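Local coordinates for cytolethal distending toxin protein B (PDB 1SR4), which probably acts as the DNase I-like, DNA-damaging subunit of a bacterial genotoxin made with two partner subunits, at residues I200-T205 and A218-A223; I235-M240 and F253-V258. One frame throughout, in Å; residues are numbered along the deposited sequence.

Contact 1 (I200-T205 and A218-A223); sequences IIIAPT and AILHDA
Leu220 holds its CG in the crowded position between backbone N and carbonyl carbon (chi1 62°), and this unusual torsion carries CG over to the isoleucines of 200-202, where its two methyls each meet one. One prong, CD1, lies 3.6 Å from Ile200 CG2, the two side chains running side by side and pointing the same way. The other prong, CD2, is met by Ile202 CD1 at 3.5 Å. Ile202 gets there because its CG1 stands beside its own backbone N (chi1 -67°) and its tip then reaches obliquely across to the neighbouring strand. Ile200 turns CG1 anti to N (chi1 -168°), so the short branch CG2 does the touching. On the other face Ile201 and Ile219 cross obliquely, Ile201 turning its CD1 end toward Ile219. That layer is covered by helix 182-189, where Ile201 meets Pro182 and Leu185, and Ile219 meets Leu189. Two backbone rings carry the pairing. Ile200 N binds Leu220 O and Leu220 N binds Ile200 O, each at 3.0 Å. Ile202 N reaches Ala218 O at 2.8 Å, above the carbonyl plane, and Ala218 N returns to Ile202 O at 3.0 Å, in plane. Between the rings Ile201 and Ile219 form the non-hydrogen-bonded pair, their CA atoms 4.2 Å apart, while the CA-H of Ile219 leans on Ile200 O at 3.4 Å. Strand 216-221 is hydrogen-bonded on its other side to strand 171-175, at Val174 and Trp172, and 200-202 is the outermost strand of this sheet within the chain. Beyond it, Thr205 OG1 is hydrogen-bonded to Glu108 OE1 of toxin subunit A. With the Ile201 face under a helix and Ile200, Ile202, Ala218 and Leu220 facing the other sheet, the pair fits the DNase I-like two-sheet sandwich with outer helices.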
ATOM      1  N   ILE B 200       2.154   6.149  25.205  1.00 15.24           N
ATOM      2  CA  ILE B 200       3.450   5.976  24.589  1.00 15.71           C
ATOM      3  C   ILE B 200       3.280   6.174  23.087  1.00 14.97           C
ATOM      4  O   ILE B 200       2.370   5.611  22.480  1.00 12.66           O
ATOM      5  CB  ILE B 200       4.036   4.570  24.934  1.00 18.59           C
ATOM      6  CG1 ILE B 200       5.515   4.493  24.540  1.00 20.37           C
ATOM      7  CG2 ILE B 200       3.175   3.474  24.319  1.00 19.22           C
ATOM      8  CD1 ILE B 200       5.763   4.218  23.129  1.00 25.80           C
ATOM      9  N   ILE B 201       4.140   7.012  22.511  1.00 15.01           N
ATOM     10  CA  ILE B 201       4.109   7.287  21.079  1.00 15.61           C
ATOM     11  C   ILE B 201       4.919   6.196  20.377  1.00 15.59           C
ATOM     12  O   ILE B 201       6.063   5.945  20.751  1.00 14.67           O
ATOM     13  CB  ILE B 201       4.774   8.644  20.735  1.00 17.41           C
ATOM     14  CG1 ILE B 201       4.015   9.817  21.376  1.00 18.70           C
ATOM     15  CG2 ILE B 201       4.831   8.820  19.216  1.00 15.86           C
ATOM     16  CD1 ILE B 201       2.678  10.034  20.820  1.00 24.45           C
ATOM     17  N   ILE B 202       4.323   5.546  19.377  1.00 13.90           N
ATOM     18  CA  ILE B 202       5.017   4.510  18.611  1.00 14.77           C
ATOM     19  C   ILE B 202       5.076   5.021  17.175  1.00 13.57           C
ATOM     20  O   ILE B 202       4.032   5.174  16.518  1.00 12.85           O
ATOM     21  CB  ILE B 202       4.265   3.139  18.643  1.00 15.60           C
ATOM     22  CG1 ILE B 202       4.285   2.540  20.058  1.00 19.18           C
ATOM     23  CG2 ILE B 202       4.983   2.129  17.763  1.00 15.69           C
ATOM     24  CD1 ILE B 202       3.281   3.131  20.986  1.00 27.17           C
ATOM     25  N   ALA B 203       6.292   5.264  16.685  1.00 11.90           N
ATOM     26  CA  ALA B 203       6.474   5.811  15.339  1.00 13.01           C
ATOM     27  C   ALA B 203       7.710   5.329  14.584  1.00 12.20           C
ATOM     28  O   ALA B 203       8.703   4.945  15.183  1.00 11.54           O
ATOM     29  CB  ALA B 203       6.512   7.351  15.423  1.00 13.05           C
ATOM     30  N   PRO B 204       7.658   5.345  13.246  1.00 12.86           N
ATOM     31  CA  PRO B 204       8.833   4.905  12.476  1.00 14.02           C
ATOM     32  C   PRO B 204       9.899   5.979  12.645  1.00 14.05           C
ATOM     33  O   PRO B 204       9.610   7.058  13.146  1.00 12.81           O
ATOM     34  CB  PRO B 204       8.354   4.916  11.022  1.00 15.80           C
ATOM     35  CG  PRO B 204       6.840   5.082  11.091  1.00 15.02           C
ATOM     36  CD  PRO B 204       6.575   5.828  12.368  1.00 12.01           C
ATOM     37  N   THR B 205      11.126   5.679  12.232  1.00 14.74           N
ATOM     38  CA  THR B 205      12.205   6.665  12.250  1.00 15.76           C
ATOM     39  C   THR B 205      12.486   6.971  10.774  1.00 15.94           C
ATOM     40  O   THR B 205      13.388   7.741  10.447  1.00 16.66           O
ATOM     41  CB  THR B 205      13.510   6.133  12.887  1.00 17.32           C
ATOM     42  OG1 THR B 205      13.900   4.925  12.229  1.00 16.38           O
ATOM     43  CG2 THR B 205      13.322   5.888  14.385  1.00 14.41           C
ATOM     44  N   ALA B 218       1.395   6.372  15.743  1.00 10.00           N
ATOM     45  CA  ALA B 218       0.367   6.103  16.733  1.00 11.32           C
ATOM     46  C   ALA B 218       0.750   6.505  18.151  1.00 11.47           C
ATOM     47  O   ALA B 218       1.923   6.730  18.462  1.00 12.84           O
ATOM     48  CB  ALA B 218       0.018   4.607  16.704  1.00 10.58           C
ATOM     49  N   ILE B 219      -0.263   6.622  19.001  1.00 12.78           N
ATOM     50  CA  ILE B 219      -0.054   6.884  20.411  1.00 13.28           C
ATOM     51  C   ILE B 219      -1.027   5.930  21.098  1.00 14.16           C
ATOM     52  O   ILE B 219      -2.195   5.810  20.693  1.00 12.89           O
ATOM     53  CB  ILE B 219      -0.327   8.355  20.823  1.00 15.00           C
ATOM     54  CG1 ILE B 219      -0.043   8.499  22.325  1.00 15.81           C
ATOM     55  CG2 ILE B 219      -1.759   8.758  20.503  1.00 16.28           C
ATOM     56  CD1 ILE B 219       0.189   9.938  22.789  1.00 15.78           C
ATOM     57  N   LEU B 220      -0.564   5.223  22.116  1.00 12.59           N
ATOM     58  CA  LEU B 220      -1.473   4.278  22.755  1.00 15.05           C
ATOM     59  C   LEU B 220      -1.420   4.215  24.264  1.00 14.16           C
ATOM     60  O   LEU B 220      -0.485   4.699  24.886  1.00 14.13           O
ATOM     61  CB  LEU B 220      -1.226   2.880  22.196  1.00 15.08           C
ATOM     62  CG  LEU B 220       0.142   2.242  22.417  1.00 16.92           C
ATOM     63  CD1 LEU B 220       0.200   1.579  23.792  1.00 17.87           C
ATOM     64  CD2 LEU B 220       0.369   1.180  21.340  1.00 19.97           C
ATOM     65  N   HIS B 221      -2.463   3.632  24.838  1.00 14.95           N
ATOM     66  CA  HIS B 221      -2.534   3.432  26.274  1.00 16.84           C
ATOM     67  C   HIS B 221      -2.803   1.940  26.441  1.00 17.20           C
ATOM     68  O   HIS B 221      -3.828   1.433  25.977  1.00 16.57           O
ATOM     69  CB  HIS B 221      -3.682   4.224  26.912  1.00 17.80           C
ATOM     70  CG  HIS B 221      -3.981   3.792  28.317  1.00 20.13           C
ATOM     71  ND1 HIS B 221      -3.067   3.915  29.342  1.00 19.95           N
ATOM     72  CD2 HIS B 221      -5.052   3.154  28.846  1.00 19.65           C
ATOM     73  CE1 HIS B 221      -3.558   3.367  30.439  1.00 19.53           C
ATOM     74  NE2 HIS B 221      -4.761   2.898  30.165  1.00 19.85           N
ATOM     75  N   ASP B 222      -1.869   1.227  27.059  1.00 17.32           N
ATOM     76  CA  ASP B 222      -2.058  -0.200  27.288  1.00 18.83           C
ATOM     77  C   ASP B 222      -2.507  -0.376  28.732  1.00 19.03           C
ATOM     78  O   ASP B 222      -1.719  -0.186  29.652  1.00 20.30           O
ATOM     79  CB  ASP B 222      -0.757  -0.966  27.076  1.00 18.80           C
ATOM     80  CG  ASP B 222      -0.930  -2.462  27.276  1.00 20.05           C
ATOM     81  OD1 ASP B 222      -1.901  -2.882  27.942  1.00 20.23           O
ATOM     82  OD2 ASP B 222      -0.086  -3.224  26.776  1.00 22.58           O
ATOM     83  N   ALA B 223      -3.768  -0.736  28.927  1.00 19.40           N
ATOM     84  CA  ALA B 223      -4.309  -0.915  30.272  1.00 20.74           C
ATOM     85  C   ALA B 223      -3.538  -1.934  31.114  1.00 22.02           C
ATOM     86  O   ALA B 223      -3.662  -1.938  32.339  1.00 21.68           O
ATOM     87  CB  ALA B 223      -5.776  -1.322  30.190  1.00 19.08           C
TER

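Contact 2 (I235-M240 and F253-V258)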
ATOM      1  N   ILE B 235       5.062  -3.278  20.853  1.00 17.94           N
ATOM      2  CA  ILE B 235       4.474  -2.973  19.553  1.00 15.26           C
ATOM      3  C   ILE B 235       5.424  -2.017  18.846  1.00 13.60           C
ATOM      4  O   ILE B 235       5.808  -1.001  19.406  1.00 12.16           O
ATOM      5  CB  ILE B 235       3.091  -2.322  19.705  1.00 15.33           C
ATOM      6  CG1 ILE B 235       2.131  -3.314  20.374  1.00 14.85           C
ATOM      7  CG2 ILE B 235       2.557  -1.882  18.329  1.00 17.22           C
ATOM      8  CD1 ILE B 235       0.683  -2.789  20.548  1.00 13.38           C
ATOM      9  N   GLY B 236       5.835  -2.360  17.625  1.00 13.95           N
ATOM     10  CA  GLY B 236       6.742  -1.491  16.896  1.00 12.68           C
ATOM     11  C   GLY B 236       6.095  -0.906  15.648  1.00 14.42           C
ATOM     12  O   GLY B 236       5.251  -1.561  15.013  1.00 14.58           O
ATOM     13  N   ALA B 237       6.482   0.318  15.287  1.00 12.34           N
ATOM     14  CA  ALA B 237       5.944   0.964  14.087  1.00 13.55           C
ATOM     15  C   ALA B 237       6.913   0.727  12.938  1.00 14.15           C
ATOM     16  O   ALA B 237       8.118   0.655  13.147  1.00 14.34           O
ATOM     17  CB  ALA B 237       5.773   2.459  14.317  1.00 12.31           C
ATOM     18  N   SER B 238       6.395   0.618  11.722  1.00 12.47           N
ATOM     19  CA  SER B 238       7.258   0.393  10.570  1.00 12.61           C
ATOM     20  C   SER B 238       6.513   0.784   9.305  1.00 11.55           C
ATOM     21  O   SER B 238       5.291   0.657   9.260  1.00 11.40           O
ATOM     22  CB  SER B 238       7.620  -1.096  10.501  1.00 14.02           C
ATOM     23  OG  SER B 238       8.397  -1.393   9.361  1.00 19.05           O
ATOM     24  N   LEU B 239       7.209   1.314   8.299  1.00  9.41           N
ATOM     25  CA  LEU B 239       6.515   1.594   7.040  1.00  9.67           C
ATOM     26  C   LEU B 239       6.045   0.186   6.651  1.00  9.45           C
ATOM     27  O   LEU B 239       6.802  -0.776   6.794  1.00  9.45           O
ATOM     28  CB  LEU B 239       7.480   2.149   5.980  1.00  9.05           C
ATOM     29  CG  LEU B 239       8.143   3.493   6.329  1.00 10.63           C
ATOM     30  CD1 LEU B 239       9.000   3.983   5.172  1.00  9.54           C
ATOM     31  CD2 LEU B 239       7.046   4.520   6.658  1.00  9.24           C
ATOM     32  N   MET B 240       4.806   0.048   6.184  1.00 11.60           N
ATOM     33  CA  MET B 240       4.275  -1.277   5.828  1.00 10.64           C
ATOM     34  C   MET B 240       4.661  -1.703   4.408  1.00 10.30           C
ATOM     35  O   MET B 240       3.811  -2.077   3.597  1.00  7.82           O
ATOM     36  CB  MET B 240       2.744  -1.287   5.970  1.00 10.99           C
ATOM     37  CG  MET B 240       2.133  -2.691   5.924  1.00 12.10           C
ATOM     38  SD  MET B 240       0.418  -2.594   6.404  1.00 10.87           S
ATOM     39  CE  MET B 240       0.155  -4.191   7.158  1.00 10.39           C
ATOM     40  N   PHE B 253       3.207   7.179   3.066  1.00 10.44           N
ATOM     41  CA  PHE B 253       3.528   5.758   3.044  1.00 10.22           C
ATOM     42  C   PHE B 253       2.711   5.097   4.157  1.00  9.07           C
ATOM     43  O   PHE B 253       2.576   5.652   5.248  1.00 11.36           O
ATOM     44  CB  PHE B 253       5.030   5.574   3.289  1.00  9.83           C
ATOM     45  CG  PHE B 253       5.886   6.073   2.151  1.00 11.50           C
ATOM     46  CD1 PHE B 253       6.236   5.224   1.108  1.00 11.78           C
ATOM     47  CD2 PHE B 253       6.279   7.399   2.095  1.00 12.01           C
ATOM     48  CE1 PHE B 253       6.962   5.690   0.020  1.00 13.76           C
ATOM     49  CE2 PHE B 253       7.005   7.880   1.015  1.00 14.28           C
ATOM     50  CZ  PHE B 253       7.348   7.015  -0.030  1.00 13.11           C
ATOM     51  N   PRO B 254       2.138   3.916   3.892  1.00  7.99           N
ATOM     52  CA  PRO B 254       1.355   3.262   4.942  1.00  9.59           C
ATOM     53  C   PRO B 254       2.300   2.857   6.073  1.00  9.03           C
ATOM     54  O   PRO B 254       3.473   2.563   5.841  1.00  9.26           O
ATOM     55  CB  PRO B 254       0.724   2.069   4.214  1.00 10.27           C
ATOM     56  CG  PRO B 254       1.723   1.743   3.160  1.00  9.93           C
ATOM     57  CD  PRO B 254       2.179   3.106   2.664  1.00  7.29           C
ATOM     58  N   VAL B 255       1.787   2.862   7.294  1.00  8.40           N
ATOM     59  CA  VAL B 255       2.581   2.517   8.471  1.00  7.90           C
ATOM     60  C   VAL B 255       1.853   1.424   9.250  1.00  8.36           C
ATOM     61  O   VAL B 255       0.643   1.513   9.431  1.00  7.02           O
ATOM     62  CB  VAL B 255       2.738   3.750   9.376  1.00  8.53           C
ATOM     63  CG1 VAL B 255       3.540   3.382  10.642  1.00  8.28           C
ATOM     64  CG2 VAL B 255       3.436   4.871   8.590  1.00  6.03           C
ATOM     65  N   SER B 256       2.574   0.397   9.696  1.00  7.79           N
ATOM     66  CA  SER B 256       1.936  -0.678  10.444  1.00  9.82           C
ATOM     67  C   SER B 256       2.455  -0.713  11.879  1.00  8.94           C
ATOM     68  O   SER B 256       3.531  -0.187  12.174  1.00  8.35           O
ATOM     69  CB  SER B 256       2.196  -2.020   9.754  1.00  9.10           C
ATOM     70  OG  SER B 256       3.592  -2.245   9.722  1.00 15.08           O
ATOM     71  N   PHE B 257       1.674  -1.323  12.765  1.00  9.64           N
ATOM     72  CA  PHE B 257       2.010  -1.428  14.180  1.00  9.65           C
ATOM     73  C   PHE B 257       1.738  -2.897  14.491  1.00 10.43           C
ATOM     74  O   PHE B 257       0.593  -3.332  14.500  1.00 11.28           O
ATOM     75  CB  PHE B 257       1.099  -0.485  14.986  1.00 10.14           C
ATOM     76  CG  PHE B 257       1.122   0.935  14.476  1.00  9.52           C
ATOM     77  CD1 PHE B 257       2.100   1.832  14.899  1.00  8.90           C
ATOM     78  CD2 PHE B 257       0.237   1.335  13.477  1.00  9.65           C
ATOM     79  CE1 PHE B 257       2.203   3.105  14.325  1.00 11.04           C
ATOM     80  CE2 PHE B 257       0.330   2.609  12.895  1.00 10.51           C
ATOM     81  CZ  PHE B 257       1.306   3.491  13.312  1.00 10.22           C
ATOM     82  N   VAL B 258       2.815  -3.648  14.722  1.00 11.33           N
ATOM     83  CA  VAL B 258       2.758  -5.093  14.936  1.00 12.83           C
ATOM     84  C   VAL B 258       3.633  -5.518  16.119  1.00 14.48           C
ATOM     85  O   VAL B 258       4.681  -4.922  16.361  1.00 12.75           O
ATOM     86  CB  VAL B 258       3.258  -5.815  13.653  1.00 13.90           C
ATOM     87  CG1 VAL B 258       3.086  -7.319  13.764  1.00 16.98           C
ATOM     88  CG2 VAL B 258       2.491  -5.290  12.432  1.00 14.72           C
TER
HETATM   89  O   HOH W   1       5.292  -2.785  12.407  1.00 14.36           O
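Strands 235-239 and 255-258 form an antiparallel pair at the end of the larger sheet of the DNase I-like sandwich, with 235-239 outermost within the chain. Gly236 and Val258 bond reciprocally through their backbones, Gly236 N to Val258 O being almost straight at 3.1 Å. Ser238 O takes Ser256 N at 2.8 Å, nearly along its C=O axis, and Ser238 N gives its hydrogen to Ser256 O. Met240 N gives a further bond to Pro254 O at 2.9 Å, from well above the carbonyl plane. On one face the Phe257 ring, with CG beside its own N (chi1 -53°), brings CE1 obliquely to within 3.6 Å of Ala237 CB. Ile235 CG2 meets Phe257 CB where the two side chains cross at about a right angle. On the opposite face the extended Met240 chain runs alongside Ser256 CB, touching it with CB, CG, SD (3.8 Å) and CE. Leu239 CD2 closes the far end against Phe253 CB and Val255 CG2.

Outside the pair, strand 7-11 bonds to Val255 and Phe257 through the backbones of Thr9 and Val7, and its Ala8 packs on Met240. Pro146 of toxin subunit A lies on Leu239 and Phe253, and Leu156 of toxin protein C on Phe253. Ser256 OG, in the crowded position between N and carbonyl carbon, stands 3.2 Å from a water that donates to Gly236 O at 2.9 Å.

From the N terminus, strand 7-11 is laid down in the larger sheet, where 255-258 later pairs beside it. Contact 1 comes first: strand 200-202 leaves through Ala203 to Thr205, and the pairing with 218-221 closes the excursion 206-217. The chain then passes from this six-stranded sheet to the larger one, returning to it at 235-239. Contact 2 closes the purely loop stretch 241-252 by bringing 255-258 back alongside. The two closures run in series, neither nesting nor crossing. Their pairs meet between the sheets: Ile202 CG2 packs on Ala237 N at 3.4 Å, and the Phe257 ring sets CE1 3.6 Å from Ala218 CB. Contacts 1 and 2 thus join both sheets of the sandwich core.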